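Local atomic coordinates of nodulation fucosyltransferase NodZ (Bradyrhizobium sp., PDB entry 2HHC), a protein that is a nodulation fucosyltransferase, a glycosyltransferase-type protein of the GT-B clan. Residues 5-10 / 27-32; 20-25 / 34-39; 68-73 / 78-83; 102-107 / 128-133; 112-117 / 124-129. All coordinates share one frame; numbering follows the deposited sequence. Where two conformers were deposited one is given.

Interaction 1: residues 5-10 / 27-32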
# COMPACT_ATOMS: atom_id res chain seq x y z
N ARG A 5 -17.19 20.51 1.23
CA ARG A 5 -17.59 19.13 1.07
C ARG A 5 -16.35 18.22 1.06
O ARG A 5 -15.23 18.70 0.82
CB ARG A 5 -18.38 19.00 -0.22
CG ARG A 5 -19.76 19.66 -0.08
CD ARG A 5 -20.51 19.92 -1.39
NE ARG A 5 -19.99 19.16 -2.49
CZ ARG A 5 -20.62 18.19 -3.17
NH1 ARG A 5 -21.89 17.78 -2.93
NH2 ARG A 5 -19.92 17.65 -4.15
N PHE A 6 -16.55 16.96 1.36
CA PHE A 6 -15.45 16.09 1.76
C PHE A 6 -15.50 14.69 1.15
O PHE A 6 -16.60 14.15 0.84
CB PHE A 6 -15.41 15.94 3.31
CG PHE A 6 -15.26 17.25 4.02
CD1 PHE A 6 -16.37 18.04 4.29
CD2 PHE A 6 -14.02 17.68 4.45
CE1 PHE A 6 -16.25 19.22 4.97
CE2 PHE A 6 -13.90 18.87 5.14
CZ PHE A 6 -15.02 19.64 5.42
N VAL A 7 -14.33 14.08 1.06
CA VAL A 7 -14.16 12.63 0.87
C VAL A 7 -13.25 12.15 1.98
O VAL A 7 -12.16 12.71 2.12
CB VAL A 7 -13.53 12.25 -0.51
CG1 VAL A 7 -13.37 10.75 -0.62
CG2 VAL A 7 -14.32 12.77 -1.65
N ILE A 8 -13.69 11.19 2.78
CA ILE A 8 -12.87 10.65 3.86
C ILE A 8 -12.32 9.32 3.41
O ILE A 8 -13.07 8.39 3.06
CB ILE A 8 -13.67 10.50 5.15
CG1 ILE A 8 -14.35 11.84 5.54
CG2 ILE A 8 -12.77 10.00 6.23
CD1 ILE A 8 -15.20 11.75 6.79
N SER A 9 -11.01 9.16 3.43
CA SER A 9 -10.33 7.93 3.13
C SER A 9 -9.96 7.22 4.42
O SER A 9 -9.02 7.65 5.12
CB SER A 9 -9.09 8.20 2.29
OG SER A 9 -8.49 6.96 1.91
N ARG A 10 -10.68 6.14 4.74
CA ARG A 10 -10.47 5.36 5.94
C ARG A 10 -9.86 4.02 5.52
O ARG A 10 -10.48 3.28 4.72
CB ARG A 10 -11.80 5.09 6.62
CG ARG A 10 -12.69 6.31 6.74
CD ARG A 10 -13.69 6.10 7.90
NE ARG A 10 -13.01 6.32 9.17
CZ ARG A 10 -12.91 5.42 10.13
NH1 ARG A 10 -13.49 4.23 10.02
NH2 ARG A 10 -12.19 5.68 11.22
N SER A 27 -8.86 10.79 -6.16
CA SER A 27 -9.31 11.00 -7.50
C SER A 27 -10.75 11.51 -7.50
O SER A 27 -11.09 12.41 -8.24
CB SER A 27 -9.20 9.69 -8.27
OG SER A 27 -9.73 9.85 -9.57
N TYR A 28 -11.60 10.97 -6.63
CA TYR A 28 -12.98 11.43 -6.56
C TYR A 28 -13.06 12.85 -5.97
O TYR A 28 -13.83 13.68 -6.47
CB TYR A 28 -13.88 10.49 -5.78
CG TYR A 28 -15.33 10.75 -5.99
CD1 TYR A 28 -15.93 10.46 -7.19
CD2 TYR A 28 -16.13 11.30 -4.97
CE1 TYR A 28 -17.26 10.72 -7.42
CE2 TYR A 28 -17.49 11.56 -5.19
CZ TYR A 28 -18.04 11.26 -6.42
OH TYR A 28 -19.39 11.48 -6.71
N ALA A 29 -12.23 13.13 -4.97
CA ALA A 29 -12.15 14.49 -4.40
C ALA A 29 -11.73 15.51 -5.47
O ALA A 29 -12.26 16.62 -5.55
CB ALA A 29 -11.19 14.52 -3.25
N GLN A 30 -10.79 15.14 -6.31
CA GLN A 30 -10.33 16.04 -7.36
C GLN A 30 -11.45 16.29 -8.36
O GLN A 30 -11.73 17.43 -8.75
CB GLN A 30 -9.03 15.59 -8.11
CG GLN A 30 -8.41 16.78 -8.94
CD GLN A 30 -7.30 16.47 -10.00
OE1 GLN A 30 -6.45 17.34 -10.33
NE2 GLN A 30 -7.34 15.28 -10.56
N ARG A 31 -12.12 15.22 -8.76
CA ARG A 31 -13.12 15.31 -9.83
C ARG A 31 -14.27 16.21 -9.36
O ARG A 31 -14.84 16.96 -10.15
CB ARG A 31 -13.62 13.89 -10.16
CG ARG A 31 -14.64 13.77 -11.28
CD ARG A 31 -15.41 12.42 -11.21
NE ARG A 31 -16.84 12.65 -11.40
CZ ARG A 31 -17.80 11.73 -11.28
NH1 ARG A 31 -17.51 10.46 -11.02
NH2 ARG A 31 -19.06 12.10 -11.46
N THR A 32 -14.60 16.11 -8.07
CA THR A 32 -15.82 16.73 -7.56
C THR A 32 -15.65 17.97 -6.68
O THR A 32 -16.64 18.47 -6.13
CB THR A 32 -16.75 15.74 -6.86
OG1 THR A 32 -16.09 15.21 -5.71
CG2 THR A 32 -17.17 14.58 -7.78
O HOH W 1 -18.16 19.89 -3.99
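Strand 6-10 and the last turns of helix 15-32 come nearest at Val-7 and Ala-29, whose CA atoms lie 5.9 Å apart, close enough for a helix to rest on a strand with little more than one methyl between them. That methyl is CG2 of Val-7. With CG1 anti to the backbone N (chi1 179°), CG2 is left to meet both CA and CB of Ala-29, each at 3.9 Å, and to reach the rim of the Tyr-28 ring, near its plane, 4.1 Å from CD2. At Arg-5 the link turns polar, its NH2 forming a salt bridge with Asp-120. Thr-32 OG1 donates to Tyr-28 O over 2.8 Å, on the opposite face of that carbonyl from Thr-32 N, and its CG2 lies over one face of the tyrosine ring, toward the rim. The chemistry is thus divided, with a buried, apolar centre of Val-7, Ala-29 and Tyr-28 set against a charged side at Arg-5 and Asp-120.

Interaction 2: residues 20-25 / 34-39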
# COMPACT_ATOMS: atom_id res chain seq x y z
N TRP A 20 -3.21 2.74 -2.03
CA TRP A 20 -3.98 2.57 -3.28
C TRP A 20 -5.41 3.09 -3.05
O TRP A 20 -5.97 3.83 -3.85
CB TRP A 20 -3.99 1.10 -3.63
CG TRP A 20 -4.34 0.76 -5.06
CD1 TRP A 20 -5.04 1.53 -5.99
CD2 TRP A 20 -3.97 -0.42 -5.73
NE1 TRP A 20 -5.11 0.87 -7.17
CE2 TRP A 20 -4.46 -0.34 -7.06
CE3 TRP A 20 -3.28 -1.57 -5.34
CZ2 TRP A 20 -4.29 -1.37 -7.96
CZ3 TRP A 20 -3.13 -2.59 -6.22
CH2 TRP A 20 -3.65 -2.51 -7.52
N SER A 21 -6.02 2.71 -1.91
CA SER A 21 -7.35 3.19 -1.56
C SER A 21 -7.39 4.70 -1.40
O SER A 21 -8.35 5.35 -1.81
CB SER A 21 -7.84 2.47 -0.30
OG SER A 21 -8.02 1.08 -0.47
N LEU A 22 -6.30 5.25 -0.89
CA LEU A 22 -6.16 6.73 -0.81
C LEU A 22 -6.20 7.37 -2.18
O LEU A 22 -6.85 8.38 -2.40
CB LEU A 22 -4.87 7.13 -0.12
CG LEU A 22 -4.58 8.62 0.09
CD1 LEU A 22 -5.72 9.23 0.88
CD2 LEU A 22 -3.29 8.76 0.77
N ALA A 23 -5.46 6.79 -3.15
CA ALA A 23 -5.44 7.31 -4.52
C ALA A 23 -6.89 7.36 -5.10
O ALA A 23 -7.27 8.30 -5.78
CB ALA A 23 -4.54 6.48 -5.37
N SER A 24 -7.68 6.35 -4.80
CA SER A 24 -9.07 6.33 -5.26
C SER A 24 -9.91 7.46 -4.66
O SER A 24 -10.68 8.12 -5.40
CB SER A 24 -9.69 4.97 -5.02
OG SER A 24 -8.99 3.98 -5.77
N ALA A 25 -9.79 7.62 -3.36
CA ALA A 25 -10.50 8.72 -2.67
C ALA A 25 -10.03 10.08 -3.23
O ALA A 25 -10.87 10.96 -3.51
CB ALA A 25 -10.23 8.64 -1.20
N ARG A 34 -13.90 18.40 -3.76
CA ARG A 34 -14.03 18.11 -2.33
C ARG A 34 -12.67 18.13 -1.65
O ARG A 34 -11.63 17.85 -2.26
CB ARG A 34 -14.70 16.75 -2.12
CG ARG A 34 -16.13 16.65 -2.63
CD ARG A 34 -16.59 15.20 -2.63
NE ARG A 34 -17.93 15.07 -3.21
CZ ARG A 34 -19.07 15.06 -2.52
NH1 ARG A 34 -19.09 15.22 -1.20
NH2 ARG A 34 -20.21 14.91 -3.16
N THR A 35 -12.71 18.32 -0.33
CA THR A 35 -11.53 18.22 0.50
C THR A 35 -11.33 16.75 0.85
O THR A 35 -12.25 16.06 1.21
CB THR A 35 -11.71 19.08 1.75
OG1 THR A 35 -11.70 20.44 1.35
CG2 THR A 35 -10.61 18.86 2.83
N LEU A 36 -10.07 16.29 0.78
CA LEU A 36 -9.69 14.92 1.15
C LEU A 36 -9.21 14.82 2.58
O LEU A 36 -8.37 15.59 3.03
CB LEU A 36 -8.58 14.42 0.24
CG LEU A 36 -8.06 13.02 0.47
CD1 LEU A 36 -9.12 11.95 0.12
CD2 LEU A 36 -6.85 12.81 -0.41
N VAL A 37 -9.83 13.92 3.32
CA VAL A 37 -9.47 13.67 4.70
C VAL A 37 -8.84 12.26 4.75
O VAL A 37 -9.42 11.26 4.29
CB VAL A 37 -10.73 13.64 5.58
CG1 VAL A 37 -10.37 13.36 7.01
CG2 VAL A 37 -11.53 14.93 5.46
N ILE A 38 -7.61 12.17 5.26
CA ILE A 38 -6.89 10.90 5.41
C ILE A 38 -7.12 10.46 6.85
O ILE A 38 -6.64 11.11 7.78
CB ILE A 38 -5.41 11.04 5.09
CG1 ILE A 38 -5.18 11.73 3.75
CG2 ILE A 38 -4.77 9.64 5.15
CD1 ILE A 38 -3.72 11.87 3.32
N ASP A 39 -7.92 9.42 7.02
CA ASP A 39 -8.36 8.97 8.36
C ASP A 39 -7.86 7.56 8.62
O ASP A 39 -8.49 6.54 8.24
CB ASP A 39 -9.86 9.04 8.49
CG ASP A 39 -10.33 8.61 9.85
OD1 ASP A 39 -9.52 8.32 10.75
OD2 ASP A 39 -11.60 8.53 9.99
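Leu-22, on helix 15-32, reaches strand 35-39 with both of its terminal methyls. From CB the chain turns to place CG anti to the backbone N (chi1 -178°), and although the CB itself does not aim at the strand, the fork beyond CG does. Branch CD1 settles between two strand residues, 3.8 Å from Ile-38 CG1 and 4.0 Å from Leu-36 CD2. The other branch, CD2, lies 4.0 Å from Ile-38 CD1, so the isoleucine side chain is met along its length, the two side chains crossing at about a right angle. One turn further along the helix, Ala-25 takes over: its CB is 3.7 Å from Leu-36 CD1, and Leu-36 therefore spends one methyl on each helix residue. The touching side chains are all apolar and buried, and no hydrogen bond spans the two segments. The axes of the two short segments pass 9.7 Å apart at 159°, a spacing filled by these side chains. Such nearly antiparallel packing of a helix on the strand that follows it is what a beta-alpha-beta crossover produces, here strand 6-10, helix 15-32 and strand 35-39 of a Rossmann-like domain, the building block of the GT-B fold.

Interaction 3: residues 68-73 / 78-83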
# COMPACT_ATOMS: atom_id res chain seq x y z
N PRO A 68 -7.24 20.04 -1.46
CA PRO A 68 -6.92 20.28 -0.05
C PRO A 68 -7.00 18.99 0.76
O PRO A 68 -7.86 18.12 0.51
CB PRO A 68 -8.04 21.24 0.41
CG PRO A 68 -8.68 21.71 -0.81
CD PRO A 68 -8.50 20.69 -1.85
N VAL A 69 -6.13 18.84 1.76
CA VAL A 69 -6.03 17.61 2.56
C VAL A 69 -6.00 17.93 4.04
O VAL A 69 -5.30 18.82 4.47
CB VAL A 69 -4.76 16.84 2.21
CG1 VAL A 69 -4.55 15.62 3.11
CG2 VAL A 69 -4.79 16.42 0.76
N ILE A 70 -6.77 17.14 4.80
CA ILE A 70 -6.71 17.07 6.26
C ILE A 70 -6.20 15.69 6.60
O ILE A 70 -6.84 14.69 6.30
CB ILE A 70 -8.08 17.29 6.88
CG1 ILE A 70 -8.61 18.70 6.55
CG2 ILE A 70 -8.00 17.15 8.40
CD1 ILE A 70 -10.08 18.92 6.82
N CYS A 71 -5.05 15.60 7.26
CA CYS A 71 -4.38 14.32 7.48
C CYS A 71 -4.00 14.01 8.93
O CYS A 71 -3.21 13.07 9.16
CB CYS A 71 -3.02 14.34 6.73
SG CYS A 71 -1.74 15.38 7.46
N ASP A 72 -4.58 14.70 9.89
CA ASP A 72 -4.07 14.66 11.22
C ASP A 72 -5.13 14.52 12.30
O ASP A 72 -6.21 14.01 12.00
CB ASP A 72 -3.19 15.85 11.42
CG ASP A 72 -3.93 17.19 11.27
OD1 ASP A 72 -5.17 17.21 11.40
OD2 ASP A 72 -3.25 18.22 11.05
N ASP A 73 -4.86 14.90 13.53
CA ASP A 73 -5.83 14.68 14.59
C ASP A 73 -7.06 15.57 14.54
O ASP A 73 -7.98 15.41 15.34
CB ASP A 73 -5.19 14.52 15.98
CG ASP A 73 -4.47 13.10 16.22
OD1 ASP A 73 -3.69 13.09 17.19
OD2 ASP A 73 -4.71 12.02 15.55
N LEU A 78 -13.28 17.89 14.14
CA LEU A 78 -14.18 18.36 13.11
C LEU A 78 -15.38 17.44 12.97
O LEU A 78 -15.25 16.22 13.17
CB LEU A 78 -13.43 18.41 11.75
CG LEU A 78 -12.28 19.42 11.78
CD1 LEU A 78 -11.40 19.28 10.55
CD2 LEU A 78 -12.78 20.85 11.92
N SER A 79 -16.53 18.02 12.67
CA SER A 79 -17.76 17.32 12.40
C SER A 79 -18.01 17.39 10.91
O SER A 79 -18.54 18.39 10.38
CB SER A 79 -18.92 17.97 13.13
OG SER A 79 -18.83 17.74 14.52
N PHE A 80 -17.69 16.32 10.19
CA PHE A 80 -17.84 16.34 8.74
C PHE A 80 -19.33 16.24 8.42
O PHE A 80 -20.00 15.43 8.98
CB PHE A 80 -16.97 15.23 8.07
CG PHE A 80 -15.48 15.46 8.29
CD1 PHE A 80 -14.84 16.55 7.78
CD2 PHE A 80 -14.72 14.57 9.10
CE1 PHE A 80 -13.48 16.83 8.04
CE2 PHE A 80 -13.37 14.86 9.34
CZ PHE A 80 -12.77 15.96 8.81
N PRO A 81 -19.84 17.12 7.52
CA PRO A 81 -21.25 17.30 7.30
C PRO A 81 -21.98 16.21 6.52
O PRO A 81 -21.48 15.74 5.50
CB PRO A 81 -21.29 18.63 6.55
CG PRO A 81 -20.11 18.67 5.82
CD PRO A 81 -19.07 18.08 6.72
N GLY A 82 -23.19 15.90 6.96
CA GLY A 82 -24.07 15.08 6.20
C GLY A 82 -24.81 15.93 5.18
O GLY A 82 -24.70 17.17 5.19
N PRO A 83 -25.64 15.28 4.37
CA PRO A 83 -25.81 13.83 4.36
C PRO A 83 -24.58 13.11 3.88
O PRO A 83 -23.71 13.71 3.19
CB PRO A 83 -26.96 13.58 3.39
CG PRO A 83 -27.46 14.88 2.97
CD PRO A 83 -26.54 15.98 3.44
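Ile-70 and Leu-78 point at each other tip to tip, the CD1 methyl of one ending 4.0 Å from the CD1 methyl of the other. Phe-80 and Ile-70 also approach each other from opposite directions, and the ring offers its edge: Ile-70 CD1 lies near the ring plane, 4.2 Å from CE1. A single methyl thus serves two partners. It can do so because Ile-70 extends its long branch, CG1 standing anti to the carbonyl carbon (chi1 -62°) and CD1 continuing outward in a stretched chain with chi2 at 166°. The two residues of the loop are also fitted to each other, since Leu-78 CB sits 3.8 Å above one face of the Phe-80 ring, offset toward the rim. The contact is small and wholly apolar, with Ile-70 buried and Leu-78 toward the surface. Within the fold, Ile-70 closes strand 67-70, which pairs with strand 35-39, while the loop after it folds back over the sheet: Phe-80 touches Val-37 and Ile-8 and meets the Phe-6 ring edge-to-face, so that the loop lies across strands 35-39 and 6-10.

Interaction 4: residues 102-107 / 128-133. With PO4 (phosphate ion), chain B.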
# COMPACT_ATOMS: atom_id res chain seq x y z
N GLU A 102 -19.99 -8.18 4.70
CA GLU A 102 -20.99 -8.03 3.62
C GLU A 102 -21.32 -6.55 3.40
O GLU A 102 -21.48 -6.11 2.26
CB GLU A 102 -22.23 -8.92 3.80
CG GLU A 102 -23.15 -8.61 4.93
CD GLU A 102 -24.41 -9.45 4.82
OE1 GLU A 102 -25.25 -9.19 3.91
OE2 GLU A 102 -24.53 -10.40 5.62
N GLN A 103 -21.40 -5.76 4.47
CA GLN A 103 -21.69 -4.35 4.35
C GLN A 103 -20.49 -3.59 3.77
O GLN A 103 -20.65 -2.69 2.98
CB GLN A 103 -22.07 -3.73 5.73
CG GLN A 103 -22.38 -2.21 5.68
CD GLN A 103 -23.54 -1.89 4.76
OE1 GLN A 103 -24.50 -2.69 4.64
NE2 GLN A 103 -23.47 -0.75 4.11
N ILE A 104 -19.28 -3.90 4.20
CA ILE A 104 -18.10 -3.26 3.69
C ILE A 104 -17.99 -3.51 2.17
O ILE A 104 -17.70 -2.59 1.40
CB ILE A 104 -16.84 -3.78 4.42
CG1 ILE A 104 -16.91 -3.46 5.93
CG2 ILE A 104 -15.58 -3.24 3.79
CD1 ILE A 104 -15.82 -4.22 6.76
N PHE A 105 -18.26 -4.75 1.77
CA PHE A 105 -18.22 -5.12 0.33
C PHE A 105 -19.30 -4.42 -0.50
O PHE A 105 -19.03 -3.95 -1.60
CB PHE A 105 -18.30 -6.62 0.11
CG PHE A 105 -17.17 -7.40 0.74
CD1 PHE A 105 -15.96 -6.82 0.97
CD2 PHE A 105 -17.38 -8.72 1.15
CE1 PHE A 105 -14.92 -7.52 1.57
CE2 PHE A 105 -16.32 -9.44 1.76
CZ PHE A 105 -15.10 -8.81 1.95
N ARG A 106 -20.48 -4.29 0.07
CA ARG A 106 -21.55 -3.51 -0.55
C ARG A 106 -21.09 -2.07 -0.76
O ARG A 106 -21.32 -1.48 -1.82
CB ARG A 106 -22.76 -3.59 0.38
CG ARG A 106 -23.98 -2.78 0.05
CD ARG A 106 -25.09 -3.17 1.04
NE ARG A 106 -25.18 -4.64 1.14
CZ ARG A 106 -25.19 -5.40 2.25
NH1 ARG A 106 -25.15 -4.91 3.48
NH2 ARG A 106 -25.33 -6.73 2.12
N GLU A 107 -20.41 -1.49 0.22
CA GLU A 107 -19.96 -0.13 0.06
C GLU A 107 -18.86 0.01 -0.97
O GLU A 107 -18.86 0.95 -1.74
CB GLU A 107 -19.52 0.47 1.41
CG GLU A 107 -20.72 0.65 2.34
CD GLU A 107 -20.38 1.22 3.71
OE1 GLU A 107 -19.38 1.92 3.85
OE2 GLU A 107 -21.18 1.00 4.64
N CYS A 128 -15.26 6.72 2.61
CA CYS A 128 -14.66 5.57 1.99
C CYS A 128 -14.05 4.66 3.05
O CYS A 128 -13.04 5.02 3.62
CB CYS A 128 -13.55 5.98 1.00
SG CYS A 128 -14.12 7.02 -0.37
N ASP A 129 -14.70 3.54 3.33
CA ASP A 129 -14.28 2.65 4.42
C ASP A 129 -14.40 1.17 3.97
O ASP A 129 -15.00 0.31 4.60
CB ASP A 129 -15.09 2.96 5.70
CG ASP A 129 -14.46 2.46 6.95
OD1 ASP A 129 -13.39 1.77 6.97
OD2 ASP A 129 -15.06 2.78 8.02
N ALA A 130 -13.79 0.93 2.81
CA ALA A 130 -13.68 -0.34 2.16
C ALA A 130 -12.43 -0.33 1.29
O ALA A 130 -11.80 0.71 1.10
CB ALA A 130 -14.89 -0.61 1.31
N CYS A 131 -12.10 -1.47 0.72
CA CYS A 131 -10.95 -1.57 -0.15
C CYS A 131 -11.27 -0.92 -1.49
O CYS A 131 -12.22 -1.31 -2.15
CB CYS A 131 -10.59 -3.01 -0.38
SG CYS A 131 -9.10 -3.22 -1.35
N LEU A 132 -10.45 0.04 -1.88
CA LEU A 132 -10.62 0.74 -3.15
C LEU A 132 -9.43 0.50 -4.08
O LEU A 132 -9.20 1.28 -5.03
CB LEU A 132 -10.93 2.23 -2.95
CG LEU A 132 -12.29 2.51 -2.27
CD1 LEU A 132 -12.49 3.97 -2.14
CD2 LEU A 132 -13.47 1.92 -3.05
N MET A 133 -8.72 -0.60 -3.86
CA MET A 133 -7.76 -1.06 -4.83
C MET A 133 -8.44 -1.23 -6.15
O MET A 133 -9.53 -1.74 -6.21
CB MET A 133 -7.06 -2.37 -4.37
CG MET A 133 -6.18 -2.15 -3.18
SD MET A 133 -5.69 -3.67 -2.32
CE MET A 133 -5.05 -4.66 -3.61
P PO4 B . -26.12 0.80 2.18
O1 PO4 B . -25.92 -0.64 1.70
O2 PO4 B . -24.82 1.69 2.14
O3 PO4 B . -27.21 1.40 1.32
O4 PO4 B . -26.68 0.71 3.58
O HOH W 2 -17.39 3.20 2.48
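Ile-104 and Ala-130 make the direct contact between helix 101-116 and the loop that leaves strand 125-128. Their CA atoms are 5.5 Å apart, and the small Ala-130 CB fits against the helix backbone, 3.4 Å from Ile-104 O and 3.7 Å from Ile-104 CG2. That methyl branch, held anti to the backbone N, also touches Asp-129 O. Beside this contact a water joins the segments: it donates to Glu-107 OE1 over 2.7 Å and accepts from Asp-129 N. This loop follows a strand of the Rossmann-like N-terminal domain, at the C-terminal end of that strand, where the loops of such domains commonly form binding sites. Further out, Glu-107 is held in place by several partners. Arg-99 forms a salt bridge with OE1, Trp-89 donates to the same oxygen, and Gln-103 NE2 gives OE2 a nearly straight bond of 2.9 Å (175°), with the acceptor in the Gln-103 amide plane. The Gln-103 oxygen accepts from Arg-106 NH1, which comes from above the carbonyl plane, and Arg-106 NH2 forms a salt bridge with Glu-102 OE1 at 3.0 Å; both acceptors lie in the guanidinium plane. A phosphate ion, probably from the crystallisation liquor, is bound by Trp-88 N; its link to Gln-103 NE2 is weak and doubtful. On the loop side, Asp-129 is tied to Arg-12 and Arg-10 by salt bridges.

Interaction 5: residues 112-117 / 124-129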
# COMPACT_ATOMS: atom_id res chain seq x y z
N THR A 112 -17.79 2.26 -6.13
CA THR A 112 -17.31 1.98 -7.48
C THR A 112 -18.29 2.54 -8.50
O THR A 112 -17.89 3.27 -9.42
CB THR A 112 -17.09 0.47 -7.66
OG1 THR A 112 -16.07 0.05 -6.75
CG2 THR A 112 -16.61 0.15 -9.05
N GLU A 113 -19.57 2.26 -8.29
CA GLU A 113 -20.64 2.79 -9.16
C GLU A 113 -20.63 4.32 -9.09
O GLU A 113 -20.71 5.00 -10.11
CB GLU A 113 -21.98 2.19 -8.74
CG GLU A 113 -23.20 2.76 -9.46
CD GLU A 113 -24.51 2.13 -9.00
OE1 GLU A 113 -24.70 1.95 -7.76
OE2 GLU A 113 -25.39 1.86 -9.86
N LEU A 114 -20.50 4.90 -7.91
CA LEU A 114 -20.50 6.35 -7.80
C LEU A 114 -19.35 6.95 -8.58
O LEU A 114 -19.52 7.95 -9.28
CB LEU A 114 -20.43 6.79 -6.34
CG LEU A 114 -20.40 8.30 -6.19
CD1 LEU A 114 -21.71 8.91 -6.72
CD2 LEU A 114 -20.13 8.64 -4.73
N PHE A 115 -18.16 6.36 -8.44
CA PHE A 115 -16.97 6.89 -9.09
C PHE A 115 -17.07 6.81 -10.61
O PHE A 115 -16.42 7.60 -11.28
CB PHE A 115 -15.71 6.14 -8.66
CG PHE A 115 -15.37 6.29 -7.22
CD1 PHE A 115 -15.97 7.24 -6.38
CD2 PHE A 115 -14.36 5.52 -6.68
CE1 PHE A 115 -15.62 7.35 -5.03
CE2 PHE A 115 -14.03 5.62 -5.34
CZ PHE A 115 -14.60 6.57 -4.53
N GLN A 116 -17.89 5.90 -11.13
CA GLN A 116 -18.09 5.77 -12.57
C GLN A 116 -19.27 6.59 -13.10
O GLN A 116 -19.43 6.73 -14.30
CB GLN A 116 -18.29 4.29 -12.92
CG GLN A 116 -16.99 3.50 -12.76
CD GLN A 116 -17.17 1.99 -12.60
OE1 GLN A 116 -16.17 1.26 -12.41
NE2 GLN A 116 -18.41 1.51 -12.70
N ALA A 117 -20.06 7.17 -12.21
CA ALA A 117 -21.29 7.88 -12.60
C ALA A 117 -20.97 9.28 -13.13
O ALA A 117 -19.94 9.86 -12.78
CB ALA A 117 -22.24 7.97 -11.40
N ASN A 124 -22.80 15.51 1.19
CA ASN A 124 -21.77 16.47 1.50
C ASN A 124 -20.45 15.82 1.92
O ASN A 124 -19.39 16.44 1.79
CB ASN A 124 -22.24 17.48 2.55
CG ASN A 124 -23.28 18.39 2.00
OD1 ASN A 124 -23.16 18.84 0.87
ND2 ASN A 124 -24.31 18.68 2.77
N THR A 125 -20.52 14.60 2.46
CA THR A 125 -19.33 13.82 2.84
C THR A 125 -19.44 12.42 2.29
O THR A 125 -20.43 11.72 2.56
CB THR A 125 -19.16 13.80 4.37
OG1 THR A 125 -18.92 15.13 4.85
CG2 THR A 125 -17.96 12.93 4.82
N ILE A 126 -18.45 12.00 1.50
CA ILE A 126 -18.31 10.61 1.02
C ILE A 126 -17.42 9.90 2.01
O ILE A 126 -16.27 10.33 2.21
CB ILE A 126 -17.68 10.56 -0.37
CG1 ILE A 126 -18.37 11.53 -1.36
CG2 ILE A 126 -17.64 9.14 -0.90
CD1 ILE A 126 -19.80 11.42 -1.51
N VAL A 127 -17.88 8.81 2.59
CA VAL A 127 -17.04 8.07 3.55
C VAL A 127 -16.57 6.82 2.86
O VAL A 127 -17.38 5.93 2.51
CB VAL A 127 -17.79 7.69 4.85
CG1 VAL A 127 -16.79 7.00 5.83
CG2 VAL A 127 -18.45 8.90 5.44
N CYS A 128 -15.26 6.72 2.61
CA CYS A 128 -14.66 5.57 1.99
C CYS A 128 -14.05 4.66 3.05
O CYS A 128 -13.04 5.02 3.62
CB CYS A 128 -13.55 5.98 1.00
SG CYS A 128 -14.12 7.02 -0.37
N ASP A 129 -14.70 3.54 3.33
CA ASP A 129 -14.28 2.65 4.42
C ASP A 129 -14.40 1.17 3.97
O ASP A 129 -15.00 0.31 4.60
CB ASP A 129 -15.09 2.96 5.70
CG ASP A 129 -14.46 2.46 6.95
OD1 ASP A 129 -13.39 1.77 6.97
OD2 ASP A 129 -15.06 2.78 8.02
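Two different chi1 settings on consecutive helix residues, Leu-114 and Phe-115, bring their ends to strand 125-128. In Leu-114 the CG stands anti to the backbone N (chi1 179°), which carries CD2 out to the Ile-126 CD1 methyl, 4.3 Å away. Phe-115 has its CG beside the backbone N instead (chi1 -65°); its CB does not aim at the strand, yet the end of the ring lies nearer, with CZ 4.2 Å from Cys-128 SG. The sulfur lies at the ring edge, near its plane. Both are loose apolar touches, without a hydrogen bond. With the nearest CA atoms, those of Leu-114 and Ile-126, 10.0 Å apart, side chains alone span the gap. Ile-126 and Cys-128 are two apart on the strand and so project from the same face of the sheet, each receiving one of the helix residues. The pieces belong to the beta-alpha-beta unit formed by strand 84-85, helix 101-116 and strand 125-128. Neighbouring elements close in around them: Tyr-28 of helix 15-32 touches both Leu-114 and Ile-126 and its ring meets that of Phe-115, Phe-85 of strand 84-85 lies against Leu-114 and Ile-126, and Val-7 of strand 6-10 packs on Cys-128.

In the fold
All five contacts surround one mixed sheet in the N-terminal half of the chain. Interactions 1 and 2, with centres about 6 Å apart, share helix 15-32 and alternate along the sequence. Interaction 3 follows, its centre about 11 Å from each of theirs, at the neighbouring strand 67-70. Interactions 4 and 5, with centres about 10 Å apart, both use helix 101-116 and end on the same piece of chain, sharing Cys-128 and Asp-129. Strands 35-39, 6-10 and 125-128 are consecutive in the sheet, which links interactions 1, 2 and 5 directly; interactions 3 and 4 remain about 10 Å apart at their nearest atoms. Together they show two beta-alpha-beta units (interactions 1, 2 and 5) and two loop contacts built round one Rossmann-like domain.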